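Local structure of ESSB (Geobacillus thermodenitrificans, 4ANO) at residues S86-A91 with A154-E159; L74-I79 with L115-A120; A90-V95 with A189-L194; F108-E113 with P123-V128. The protein is an integral membrane component of the type VII secretion system, of which this chain is the cytoplasmic part, in the protein kinase clan but of uncertain molecular role. All blocks are in the same frame, centred on the assembly; numbering follows the deposited sequence. Where two conformers were deposited one is given.

Contact 1 (S86-A91 with A154-E159); sequences SRIRAA and ALTEGE
Arg87 meets the backbone of Leu155 and Thr156 where helix 141-155 ends. The polar part of the contact is a two-pronged grip. NE and NH2, on the same edge of the guanidinium, each take a different carbonyl. Arg87 NE donates to Leu155 O at 2.9 Å, with that oxygen close to the guanidinium plane. Arg87 NH2 donates to Thr156 O at 2.7 Å and lies nearly along the C=O axis. Both bonds bend somewhat, near 150° at the hydrogen. The chain of Arg87 is bent at chi2 and chi3, and the turn at chi3 (50°) sets NE facing Leu155 O. The third nitrogen, NH1, is held by Thr82 O, so the group is fixed on more than one side. The negative end of the helix dipole probably favours the arginine's charge, which also has Arg80 close by.

The apolar part lies on the helix 84-98 surface. Leu155 has CG anti to its backbone N (chi1 -180°), which sends CG toward that helix, 4.2 Å from Arg87 CB. Leu155 CD2 reaches Ala90 CB at 4.1 Å and Ala91 CB at 4.2 Å. The methyl CG2 of Thr156 sits 3.9 Å from Ala91 CB and also touches Ile88. The Thr156 hydroxyl turns back to Val152 O, in the last turn of helix 141-155.

Trp197 of helix 187-207 covers Ile88 and Thr156. Gly158 then leaves the helical path with positive phi. Arg87 of helix 84-98 thus binds two carbonyls at the C-terminal end of helix 141-155, a helix-to-helix-end contact in the mainly helical part of the domain.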
loop_
_atom_site.group_PDB
_atom_site.type_symbol
_atom_site.label_atom_id
_atom_site.label_comp_id
_atom_site.label_asym_id
_atom_site.label_seq_id
_atom_site.Cartn_x
_atom_site.Cartn_y
_atom_site.Cartn_z
ATOM N N SER A 86 6.657 2.367 -16.221
ATOM C CA SER A 86 6.473 1.221 -15.383
ATOM C C SER A 86 5.882 1.491 -13.974
ATOM O O SER A 86 5.080 0.715 -13.420
ATOM C CB SER A 86 7.873 0.750 -15.088
ATOM O OG SER A 86 7.766 -0.297 -14.180
ATOM N N ARG A 87 6.426 2.516 -13.341
ATOM C CA ARG A 87 5.818 2.924 -12.050
ATOM C C ARG A 87 4.351 3.337 -12.154
ATOM O O ARG A 87 3.553 3.068 -11.232
ATOM C CB ARG A 87 6.679 4.024 -11.431
ATOM C CG ARG A 87 7.964 3.496 -10.766
ATOM C CD ARG A 87 9.204 4.389 -11.036
ATOM N NE ARG A 87 9.049 5.838 -10.792
ATOM C CZ ARG A 87 9.845 6.764 -11.340
ATOM N NH1 ARG A 87 10.825 6.413 -12.161
ATOM N NH2 ARG A 87 9.663 8.071 -11.074
ATOM N N ILE A 88 3.964 4.031 -13.230
ATOM C CA ILE A 88 2.529 4.452 -13.355
ATOM C C ILE A 88 1.667 3.227 -13.597
ATOM O O ILE A 88 0.528 3.163 -13.094
ATOM C CB ILE A 88 2.279 5.416 -14.559
ATOM C CG1 ILE A 88 2.974 6.734 -14.289
ATOM C CG2 ILE A 88 0.689 5.644 -14.806
ATOM C CD1 ILE A 88 3.118 7.544 -15.636
ATOM N N ARG A 89 2.205 2.209 -14.292
ATOM C CA ARG A 89 1.383 1.009 -14.555
ATOM C C ARG A 89 1.178 0.299 -13.242
ATOM O O ARG A 89 0.075 -0.224 -12.994
ATOM C CB ARG A 89 2.034 0.083 -15.602
ATOM C CG ARG A 89 1.627 0.489 -17.070
ATOM C CD ARG A 89 2.428 -0.309 -18.139
ATOM N NE ARG A 89 2.214 0.185 -19.525
ATOM C CZ ARG A 89 3.062 -0.019 -20.555
ATOM N NH1 ARG A 89 4.200 -0.698 -20.383
ATOM N NH2 ARG A 89 2.786 0.468 -21.774
ATOM N N ALA A 90 2.250 0.200 -12.438
ATOM C CA ALA A 90 2.203 -0.368 -11.110
ATOM C C ALA A 90 1.179 0.300 -10.200
ATOM O O ALA A 90 0.460 -0.387 -9.417
ATOM C CB ALA A 90 3.601 -0.374 -10.444
ATOM N N ALA A 91 1.101 1.617 -10.319
ATOM C CA ALA A 91 0.211 2.442 -9.509
ATOM C C ALA A 91 -1.233 2.193 -9.936
ATOM O O ALA A 91 -2.123 2.080 -9.103
ATOM C CB ALA A 91 0.562 3.905 -9.641
ATOM N N ALA A 154 4.319 8.912 -4.208
ATOM C CA ALA A 154 5.634 8.428 -3.816
ATOM C C ALA A 154 6.234 7.458 -4.863
ATOM O O ALA A 154 7.445 7.448 -5.073
ATOM C CB ALA A 154 5.594 7.771 -2.479
ATOM N N LEU A 155 5.410 6.652 -5.500
ATOM C CA LEU A 155 5.922 5.676 -6.448
ATOM C C LEU A 155 6.255 6.315 -7.834
ATOM O O LEU A 155 7.240 5.903 -8.475
ATOM C CB LEU A 155 4.874 4.602 -6.621
ATOM C CG LEU A 155 5.165 3.448 -7.563
ATOM C CD1 LEU A 155 6.402 2.743 -7.012
ATOM C CD2 LEU A 155 3.998 2.499 -7.615
ATOM N N THR A 156 5.442 7.283 -8.251
ATOM C CA THR A 156 5.439 7.804 -9.632
ATOM C C THR A 156 6.256 9.076 -9.718
ATOM O O THR A 156 7.350 9.041 -10.193
ATOM C CB THR A 156 4.008 8.033 -10.182
ATOM O OG1 THR A 156 3.272 8.930 -9.315
ATOM C CG2 THR A 156 3.244 6.695 -10.233
ATOM N N GLU A 157 5.673 10.189 -9.304
ATOM C CA GLU A 157 6.356 11.496 -9.202
ATOM C C GLU A 157 7.638 11.358 -8.393
ATOM O O GLU A 157 8.731 11.767 -8.840
ATOM C CB GLU A 157 5.443 12.487 -8.500
ATOM C CG GLU A 157 5.988 13.917 -8.475
ATOM C CD GLU A 157 5.182 14.878 -9.350
ATOM O OE1 GLU A 157 4.917 14.577 -10.549
ATOM O OE2 GLU A 157 4.831 15.958 -8.815
ATOM N N GLY A 158 7.485 10.791 -7.208
ATOM C CA GLY A 158 8.530 10.506 -6.282
ATOM C C GLY A 158 9.448 11.685 -5.905
ATOM O O GLY A 158 10.659 11.488 -5.758
ATOM N N GLU A 159 8.914 12.892 -5.749
ATOM C CA GLU A 159 9.788 13.985 -5.321
ATOM C C GLU A 159 9.743 14.206 -3.805
ATOM O O GLU A 159 10.474 15.036 -3.269
ATOM C CB GLU A 159 9.512 15.272 -6.103
ATOM C CG GLU A 159 10.658 16.315 -6.015
ATOM C CD GLU A 159 11.930 15.907 -6.760
ATOM O OE1 GLU A 159 11.837 15.198 -7.787
ATOM O OE2 GLU A 159 13.039 16.310 -6.324
#

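Contact 2 (L74-I79 with L115-A120); sequences LTFAAI and LMFNRA
Leu74 and Phe117 form an antiparallel hydrogen-bonded pair, with CA atoms 5.0 Å apart. This short pairing puts strand 74-75 on the edge of a three-stranded antiparallel sheet, next to strand 115-117. Leu74 N donates to Phe117 O at 2.9 Å, and Phe117 N returns a bond to Leu74 O at 2.8 Å.

The strand gives way at once to helix 76-80. Thr75 is its N-cap, and its OG1 accepts from Ala78 N. Its methyl, CG2, meets the CE of selenomethionine Met116.

The other side of the strand pair carries the apolar packing. The Phe117 ring packs against the first turn of the helix. Ile79 CG1 sits over one face, 4.0 Å from the ring centroid, in a CH-pi contact. Phe76 has CG anti to its backbone N (chi1 -173°). Its ring lies beside that of Phe117, pointing the same way, with Phe76 CD2 4.0 Å from Phe117 CE1. Phe76 CD2 also touches Leu115 CD1. Thr151 and Leu155 of helix 141-155 also touch Phe76.

Beyond the pair, one water joins the two segments: it accepts from Phe76 N at 3.0 Å and donates to Leu115 O at 2.6 Å.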
loop_
_atom_site.group_PDB
_atom_site.type_symbol
_atom_site.label_atom_id
_atom_site.label_comp_id
_atom_site.label_asym_id
_atom_site.label_seq_id
_atom_site.Cartn_x
_atom_site.Cartn_y
_atom_site.Cartn_z
ATOM N N LEU A 74 9.727 -8.129 -5.197
ATOM C CA LEU A 74 10.433 -6.821 -5.203
ATOM C C LEU A 74 9.782 -5.823 -4.219
ATOM O O LEU A 74 8.545 -5.752 -4.087
ATOM C CB LEU A 74 10.391 -6.149 -6.610
ATOM C CG LEU A 74 11.063 -6.525 -7.952
ATOM C CD1 LEU A 74 12.333 -7.292 -7.797
ATOM C CD2 LEU A 74 10.048 -7.221 -8.927
ATOM N N THR A 75 10.619 -5.041 -3.559
ATOM C CA THR A 75 10.164 -4.018 -2.649
ATOM C C THR A 75 9.704 -2.831 -3.400
ATOM O O THR A 75 9.958 -2.671 -4.607
ATOM C CB THR A 75 11.378 -3.571 -1.775
ATOM O OG1 THR A 75 12.380 -3.029 -2.654
ATOM C CG2 THR A 75 12.015 -4.808 -1.118
ATOM N N PHE A 76 9.005 -1.966 -2.649
ATOM C CA PHE A 76 8.531 -0.722 -3.190
ATOM C C PHE A 76 9.751 0.094 -3.703
ATOM O O PHE A 76 9.742 0.624 -4.814
ATOM C CB PHE A 76 7.825 0.046 -2.069
ATOM C CG PHE A 76 7.150 1.299 -2.560
ATOM C CD1 PHE A 76 7.846 2.518 -2.634
ATOM C CD2 PHE A 76 5.795 1.272 -2.981
ATOM C CE1 PHE A 76 7.202 3.645 -3.050
ATOM C CE2 PHE A 76 5.128 2.446 -3.354
ATOM C CZ PHE A 76 5.862 3.625 -3.390
ATOM N N ALA A 77 10.798 0.195 -2.911
ATOM C CA ALA A 77 11.952 0.978 -3.406
ATOM C C ALA A 77 12.580 0.419 -4.701
ATOM O O ALA A 77 12.996 1.206 -5.593
ATOM C CB ALA A 77 12.958 1.251 -2.304
ATOM N N ALA A 78 12.552 -0.913 -4.918
ATOM C CA ALA A 78 13.003 -1.466 -6.178
ATOM C C ALA A 78 12.161 -1.019 -7.378
ATOM O O ALA A 78 12.701 -0.773 -8.468
ATOM C CB ALA A 78 13.070 -3.017 -6.111
ATOM N N ILE A 79 10.838 -0.983 -7.220
ATOM C CA ILE A 79 10.010 -0.509 -8.313
ATOM C C ILE A 79 10.235 0.962 -8.586
ATOM O O ILE A 79 10.163 1.402 -9.730
ATOM C CB ILE A 79 8.511 -0.881 -8.094
ATOM C CG1 ILE A 79 8.444 -2.359 -7.721
ATOM C CG2 ILE A 79 7.725 -0.503 -9.304
ATOM C CD1 ILE A 79 8.990 -3.301 -8.891
ATOM N N LEU A 115 3.943 -2.782 1.082
ATOM C CA LEU A 115 3.708 -3.341 -0.232
ATOM C C LEU A 115 4.917 -4.075 -0.805
ATOM O O LEU A 115 6.021 -3.582 -0.712
ATOM C CB LEU A 115 3.405 -2.228 -1.189
ATOM C CG LEU A 115 2.060 -1.511 -1.086
ATOM C CD1 LEU A 115 2.040 -0.248 -1.957
ATOM C CD2 LEU A 115 0.907 -2.471 -1.516
HETATM N N MSE A 116 4.680 -5.208 -1.460
HETATM C CA MSE A 116 5.729 -5.820 -2.313
HETATM C C MSE A 116 5.124 -6.185 -3.657
HETATM O O MSE A 116 3.887 -6.158 -3.808
HETATM C CB MSE A 116 6.366 -7.022 -1.636
HETATM C CG MSE A 116 6.957 -6.722 -0.276
HETATM SE SE MSE A 116 8.156 -8.171 0.203
HETATM C CE MSE A 116 9.452 -7.927 -1.241
ATOM N N PHE A 117 5.964 -6.520 -4.655
ATOM C CA PHE A 117 5.492 -6.650 -6.048
ATOM C C PHE A 117 5.979 -7.909 -6.677
ATOM O O PHE A 117 7.058 -8.299 -6.364
ATOM C CB PHE A 117 6.024 -5.468 -6.916
ATOM C CG PHE A 117 5.452 -4.134 -6.417
ATOM C CD1 PHE A 117 6.016 -3.464 -5.348
ATOM C CD2 PHE A 117 4.349 -3.582 -7.074
ATOM C CE1 PHE A 117 5.430 -2.249 -4.862
ATOM C CE2 PHE A 117 3.760 -2.383 -6.615
ATOM C CZ PHE A 117 4.315 -1.699 -5.526
ATOM N N ASN A 118 5.184 -8.499 -7.550
ATOM C CA ASN A 118 5.605 -9.771 -8.195
ATOM C C ASN A 118 6.304 -9.432 -9.456
ATOM O O ASN A 118 6.494 -8.270 -9.726
ATOM C CB ASN A 118 4.405 -10.703 -8.415
ATOM C CG ASN A 118 3.371 -10.170 -9.398
ATOM O OD1 ASN A 118 3.554 -9.171 -10.128
ATOM N ND2 ASN A 118 2.240 -10.887 -9.435
ATOM N N ARG A 119 6.660 -10.466 -10.229
ATOM C CA ARG A 119 7.383 -10.332 -11.502
ATOM C C ARG A 119 6.611 -9.495 -12.552
ATOM O O ARG A 119 7.242 -8.879 -13.409
ATOM C CB ARG A 119 7.722 -11.742 -12.054
ATOM C CG ARG A 119 8.787 -12.509 -11.241
ATOM C CD ARG A 119 9.254 -13.832 -11.892
ATOM N NE ARG A 119 8.376 -14.981 -11.668
ATOM C CZ ARG A 119 8.609 -15.961 -10.773
ATOM N NH1 ARG A 119 9.711 -15.930 -10.015
ATOM N NH2 ARG A 119 7.762 -16.990 -10.646
ATOM N N ALA A 120 5.272 -9.473 -12.466
ATOM C CA ALA A 120 4.377 -8.674 -13.371
ATOM C C ALA A 120 3.971 -7.316 -12.811
ATOM O O ALA A 120 2.997 -6.727 -13.273
ATOM C CB ALA A 120 3.123 -9.457 -13.727
HETATM O O HOH W 1 8.351 -2.754 0.191
#

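Contact 3 (A90-V95 with A189-L194); sequences AAIHLV and AVLAVL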
loop_
_atom_site.group_PDB
_atom_site.type_symbol
_atom_site.label_atom_id
_atom_site.label_comp_id
_atom_site.label_asym_id
_atom_site.label_seq_id
_atom_site.Cartn_x
_atom_site.Cartn_y
_atom_site.Cartn_z
ATOM N N ALA A 90 2.250 0.200 -12.438
ATOM C CA ALA A 90 2.203 -0.368 -11.110
ATOM C C ALA A 90 1.179 0.300 -10.200
ATOM O O ALA A 90 0.460 -0.387 -9.417
ATOM C CB ALA A 90 3.601 -0.374 -10.444
ATOM N N ALA A 91 1.101 1.617 -10.319
ATOM C CA ALA A 91 0.211 2.442 -9.509
ATOM C C ALA A 91 -1.233 2.193 -9.936
ATOM O O ALA A 91 -2.123 2.080 -9.103
ATOM C CB ALA A 91 0.562 3.905 -9.641
ATOM N N ILE A 92 -1.450 2.041 -11.244
ATOM C CA ILE A 92 -2.781 1.624 -11.723
ATOM C C ILE A 92 -3.279 0.279 -11.183
ATOM O O ILE A 92 -4.432 0.182 -10.715
ATOM C CB ILE A 92 -2.841 1.722 -13.297
ATOM C CG1 ILE A 92 -2.666 3.193 -13.738
ATOM C CG2 ILE A 92 -4.113 1.109 -13.835
ATOM C CD1 ILE A 92 -2.560 3.396 -15.284
ATOM N N HIS A 93 -2.437 -0.732 -11.196
ATOM C CA HIS A 93 -2.782 -1.997 -10.584
ATOM C C HIS A 93 -3.074 -1.846 -9.093
ATOM O O HIS A 93 -3.993 -2.466 -8.595
ATOM C CB HIS A 93 -1.654 -3.015 -10.703
ATOM C CG HIS A 93 -1.278 -3.379 -12.111
ATOM N ND1 HIS A 93 0.035 -3.499 -12.505
ATOM C CD2 HIS A 93 -2.025 -3.667 -13.207
ATOM C CE1 HIS A 93 0.092 -3.830 -13.786
ATOM N NE2 HIS A 93 -1.145 -3.921 -14.243
ATOM N N LEU A 94 -2.295 -1.048 -8.378
ATOM C CA LEU A 94 -2.587 -0.757 -6.959
ATOM C C LEU A 94 -3.966 -0.162 -6.763
ATOM O O LEU A 94 -4.766 -0.617 -5.919
ATOM C CB LEU A 94 -1.512 0.203 -6.368
ATOM C CG LEU A 94 -1.801 0.595 -4.903
ATOM C CD1 LEU A 94 -1.755 -0.566 -3.941
ATOM C CD2 LEU A 94 -0.704 1.618 -4.451
ATOM N N VAL A 95 -4.298 0.819 -7.576
ATOM C CA VAL A 95 -5.580 1.528 -7.375
ATOM C C VAL A 95 -6.698 0.550 -7.737
ATOM O O VAL A 95 -7.663 0.455 -7.028
ATOM C CB VAL A 95 -5.664 2.821 -8.255
ATOM C CG1 VAL A 95 -7.048 3.446 -8.164
ATOM C CG2 VAL A 95 -4.573 3.807 -7.830
ATOM N N ALA A 189 -11.749 8.335 -9.727
ATOM C CA ALA A 189 -11.199 9.550 -10.398
ATOM C C ALA A 189 -9.701 9.544 -10.275
ATOM O O ALA A 189 -9.039 10.152 -11.114
ATOM C CB ALA A 189 -11.727 10.830 -9.817
ATOM N N VAL A 190 -9.166 8.872 -9.263
ATOM C CA VAL A 190 -7.708 8.713 -9.175
ATOM C C VAL A 190 -7.309 7.858 -10.351
ATOM O O VAL A 190 -6.405 8.236 -11.074
ATOM C CB VAL A 190 -7.266 8.100 -7.862
ATOM C CG1 VAL A 190 -5.774 7.716 -7.902
ATOM C CG2 VAL A 190 -7.503 9.108 -6.781
ATOM N N LEU A 191 -8.069 6.781 -10.589
ATOM C CA LEU A 191 -7.779 5.882 -11.711
ATOM C C LEU A 191 -7.876 6.609 -13.072
ATOM O O LEU A 191 -6.977 6.462 -13.911
ATOM C CB LEU A 191 -8.644 4.631 -11.636
ATOM C CG LEU A 191 -8.368 3.599 -12.725
ATOM C CD1 LEU A 191 -7.029 2.977 -12.428
ATOM C CD2 LEU A 191 -9.435 2.523 -12.747
ATOM N N ALA A 192 -8.893 7.455 -13.281
ATOM C CA ALA A 192 -8.957 8.267 -14.537
ATOM C C ALA A 192 -7.755 9.173 -14.792
ATOM O O ALA A 192 -7.303 9.293 -15.969
ATOM C CB ALA A 192 -10.214 9.095 -14.552
ATOM N N VAL A 193 -7.235 9.796 -13.718
ATOM C CA VAL A 193 -6.108 10.746 -13.798
ATOM C C VAL A 193 -4.867 9.936 -14.209
ATOM O O VAL A 193 -4.173 10.267 -15.201
ATOM C CB VAL A 193 -5.826 11.507 -12.446
ATOM C CG1 VAL A 193 -4.444 12.141 -12.460
ATOM C CG2 VAL A 193 -6.987 12.601 -12.123
ATOM N N LEU A 194 -4.633 8.832 -13.506
ATOM C CA LEU A 194 -3.558 7.918 -13.886
ATOM C C LEU A 194 -3.666 7.433 -15.330
ATOM O O LEU A 194 -2.617 7.288 -15.997
ATOM C CB LEU A 194 -3.436 6.720 -12.958
ATOM C CG LEU A 194 -2.974 7.022 -11.544
ATOM C CD1 LEU A 194 -3.177 5.818 -10.669
ATOM C CD2 LEU A 194 -1.451 7.372 -11.583
#
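Val95 and Leu191 mark the closest backbone approach of two helical segments that run nearly antiparallel. The axes of 90-95 and 189-194 pass 10.0 Å apart, with a signed crossing angle of -163°. That spacing is filled by branched aliphatic side chains, and the interface is apolar throughout.

Ile92 and Leu194 slide past each other in opposite directions, with Ile92 CG1 3.7 Å from Leu194 CB. Leu191 has CG anti to its backbone N (chi1 -177°), which carries CG toward Ile92. There Leu191 CD1 meets the other branch of Ile92, CG2, also at 3.7 Å, and the two side chains cross at about a right angle.

Val95 divides its two methyls. CG1 touches Leu191 CB at 4.0 Å. CG2 touches Leu194 CD1 at 3.7 Å and Val190 CG1 at 4.1 Å. Leu194 CD1 is also 4.1 Å from Ile92 CG1 and reaches Ala91 CB at 4.3 Å.

A third helix, 141-155, closes one side: Val148 packs on Val95, Leu145 on Val190 and Val152 on Leu194. The two segments, on helices 84-98 and 187-207, pack antiparallel, with helix 141-155 against both. Such packing is consistent with the helical lobe of a kinase-like fold.

Contact 4 (F108-E113 with P123-V128); sequences FIVCPE and PFFLHV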
loop_
_atom_site.group_PDB
_atom_site.type_symbol
_atom_site.label_atom_id
_atom_site.label_comp_id
_atom_site.label_asym_id
_atom_site.label_seq_id
_atom_site.Cartn_x
_atom_site.Cartn_y
_atom_site.Cartn_z
ATOM N N PHE A 108 -7.730 -2.976 4.038
ATOM C CA PHE A 108 -6.367 -2.702 3.541
ATOM C C PHE A 108 -5.789 -1.363 3.996
ATOM O O PHE A 108 -6.540 -0.371 4.106
ATOM C CB PHE A 108 -6.352 -2.850 2.014
ATOM C CG PHE A 108 -6.642 -4.269 1.587
ATOM C CD1 PHE A 108 -5.627 -5.194 1.539
ATOM C CD2 PHE A 108 -7.966 -4.687 1.343
ATOM C CE1 PHE A 108 -5.893 -6.528 1.186
ATOM C CE2 PHE A 108 -8.260 -6.029 1.014
ATOM C CZ PHE A 108 -7.226 -6.939 0.928
ATOM N N ILE A 109 -4.522 -1.393 4.417
ATOM C CA ILE A 109 -3.735 -0.164 4.754
ATOM C C ILE A 109 -2.648 -0.031 3.706
ATOM O O ILE A 109 -1.812 -0.959 3.498
ATOM C CB ILE A 109 -3.192 -0.124 6.214
ATOM C CG1 ILE A 109 -2.170 1.045 6.427
ATOM C CG2 ILE A 109 -2.489 -1.498 6.669
ATOM C CD1 ILE A 109 -2.016 1.356 7.951
ATOM N N VAL A 110 -2.611 1.156 3.044
ATOM C CA VAL A 110 -1.748 1.322 1.885
ATOM C C VAL A 110 -0.610 2.292 2.220
ATOM O O VAL A 110 -0.799 3.474 2.568
ATOM C CB VAL A 110 -2.536 1.842 0.662
ATOM C CG1 VAL A 110 -1.591 2.082 -0.509
ATOM C CG2 VAL A 110 -3.679 0.861 0.328
ATOM N N CYS A 111 0.626 1.814 2.128
ATOM C CA CYS A 111 1.797 2.644 2.306
ATOM C C CYS A 111 2.988 1.855 1.745
ATOM O O CYS A 111 2.860 0.648 1.611
ATOM C CB CYS A 111 1.984 3.182 3.707
ATOM S SG CYS A 111 2.225 1.726 4.881
ATOM N N PRO A 112 4.110 2.512 1.441
ATOM C CA PRO A 112 5.225 1.819 0.778
ATOM C C PRO A 112 5.787 0.685 1.634
ATOM O O PRO A 112 6.125 -0.359 1.044
ATOM C CB PRO A 112 6.276 2.965 0.572
ATOM C CG PRO A 112 5.349 4.143 0.274
ATOM C CD PRO A 112 4.205 3.982 1.293
ATOM N N GLU A 113 5.759 0.811 2.955
ATOM C CA GLU A 113 6.362 -0.216 3.850
ATOM C C GLU A 113 5.524 -1.488 3.773
ATOM O O GLU A 113 6.007 -2.599 4.130
ATOM C CB GLU A 113 6.351 0.245 5.311
ATOM C CG GLU A 113 7.246 -0.564 6.199
ATOM C CD GLU A 113 7.273 -0.124 7.659
ATOM O OE1 GLU A 113 6.421 0.676 8.144
ATOM O OE2 GLU A 113 8.213 -0.628 8.329
ATOM N N PRO A 123 0.802 -5.475 -7.255
ATOM C CA PRO A 123 1.158 -5.286 -5.822
ATOM C C PRO A 123 0.485 -6.253 -4.890
ATOM O O PRO A 123 -0.577 -6.758 -5.200
ATOM C CB PRO A 123 0.720 -3.854 -5.545
ATOM C CG PRO A 123 -0.590 -3.783 -6.415
ATOM C CD PRO A 123 -0.238 -4.507 -7.710
ATOM N N PHE A 124 1.160 -6.567 -3.790
ATOM C CA PHE A 124 0.653 -7.354 -2.703
ATOM C C PHE A 124 0.886 -6.664 -1.395
ATOM O O PHE A 124 1.922 -6.101 -1.140
ATOM C CB PHE A 124 1.314 -8.718 -2.625
ATOM C CG PHE A 124 0.993 -9.597 -3.786
ATOM C CD1 PHE A 124 1.506 -9.283 -5.100
ATOM C CD2 PHE A 124 0.129 -10.677 -3.641
ATOM C CE1 PHE A 124 1.148 -10.108 -6.227
ATOM C CE2 PHE A 124 -0.226 -11.470 -4.744
ATOM C CZ PHE A 124 0.271 -11.175 -6.023
ATOM N N PHE A 125 -0.075 -6.794 -0.469
ATOM C CA PHE A 125 0.087 -6.241 0.860
ATOM C C PHE A 125 0.703 -7.206 1.797
ATOM O O PHE A 125 0.405 -8.429 1.735
ATOM C CB PHE A 125 -1.299 -5.821 1.448
ATOM C CG PHE A 125 -1.924 -4.752 0.701
ATOM C CD1 PHE A 125 -1.506 -3.446 0.894
ATOM C CD2 PHE A 125 -2.886 -5.009 -0.238
ATOM C CE1 PHE A 125 -2.061 -2.416 0.203
ATOM C CE2 PHE A 125 -3.423 -3.996 -0.993
ATOM C CZ PHE A 125 -2.993 -2.688 -0.797
ATOM N N LEU A 126 1.521 -6.719 2.704
ATOM C CA LEU A 126 2.079 -7.474 3.715
ATOM C C LEU A 126 1.107 -7.670 4.866
ATOM O O LEU A 126 0.600 -8.782 5.075
ATOM C CB LEU A 126 3.376 -6.835 4.239
ATOM C CG LEU A 126 4.474 -6.900 3.152
ATOM C CD1 LEU A 126 5.566 -5.933 3.377
ATOM C CD2 LEU A 126 5.029 -8.347 3.103
ATOM N N HIS A 127 0.843 -6.622 5.594
ATOM C CA HIS A 127 -0.121 -6.676 6.708
ATOM C C HIS A 127 -1.543 -6.308 6.214
ATOM O O HIS A 127 -1.692 -5.389 5.427
ATOM C CB HIS A 127 0.232 -5.686 7.785
ATOM C CG HIS A 127 -0.817 -5.604 8.862
ATOM N ND1 HIS A 127 -1.030 -6.607 9.776
ATOM C CD2 HIS A 127 -1.812 -4.722 9.032
ATOM C CE1 HIS A 127 -2.085 -6.320 10.513
ATOM N NE2 HIS A 127 -2.556 -5.146 10.117
ATOM N N VAL A 128 -2.560 -7.042 6.711
ATOM C CA VAL A 128 -3.973 -6.710 6.359
ATOM C C VAL A 128 -4.754 -6.746 7.654
ATOM O O VAL A 128 -4.425 -7.516 8.567
ATOM C CB VAL A 128 -4.465 -7.804 5.422
ATOM C CG1 VAL A 128 -5.871 -7.575 5.100
ATOM C CG2 VAL A 128 -3.660 -7.756 4.028
HETATM O O HOH W 2 -3.339 -3.934 3.733
#
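Phe108 and Phe125 carry a mainly apolar contact between loop 108-113 and the end of strand 123-125, near the centre of the chain. The two side chains cross at about a right angle, and their ring planes are inclined at 43°. In the conformer described, Phe108 CD1 comes within 3.3 Å of Phe125 CD2. The centroids are 5.0 Å apart, and Phe108 CB lies over one face of the Phe125 ring. Val128 runs beside Phe108, pointing the same way. Its CG2 is 3.8 Å from Phe108 CE1, while CG1 lies over a face of the Phe108 ring.

At its far end Phe125 meets the next part of the loop. Val110 CG2 touches Phe125 CE1 at 3.7 Å. Helix 84-98 also packs on Phe125, through Leu94, Lys97 and Val98. On the residue before Val110, Ile109 CG2 approaches CD2 at the edge of the His127 ring, 4.1 Å away. Leu126 CD1 lies against Glu113 O.

The polar backbone is bridged by a water, which accepts from Ile109 N at 2.9 Å and donates to His127 O at 2.8 Å. The Asn114 side chain bonds both segments, its ND2 to Ile109 O and its OD1 to His127 N. His127 NE2 is bound to Pro135 O.

Rings and methyls therefore pack directly, while a water and Asn114 satisfy the backbone N and O of both Ile109 and His127. The two segments are held together here without strand pairing.

How the contacts relate
From the N terminus, residues 74-79 open contact 2. Helix 84-98 follows and starts both contact 1 and contact 3, which share Ala90 and Ala91. Residues 108-113 then open contact 4. Contact 2 closes first, at 115-120, so its loop crosses those of all three others. Contact 4 closes next, at 123-128, and is nested inside the loops of contacts 1 and 3. Contact 1 closes at the end of helix 141-155, and contact 3 closes last, on helix 187-207. Contacts 2 and 4 meet through neighbouring strands 115-117 and 123-125. Leu94 links contact 3 to both. Together the four contacts tie the three-stranded sheet and loop 108-113 to helices 84-98, 141-155 and 187-207.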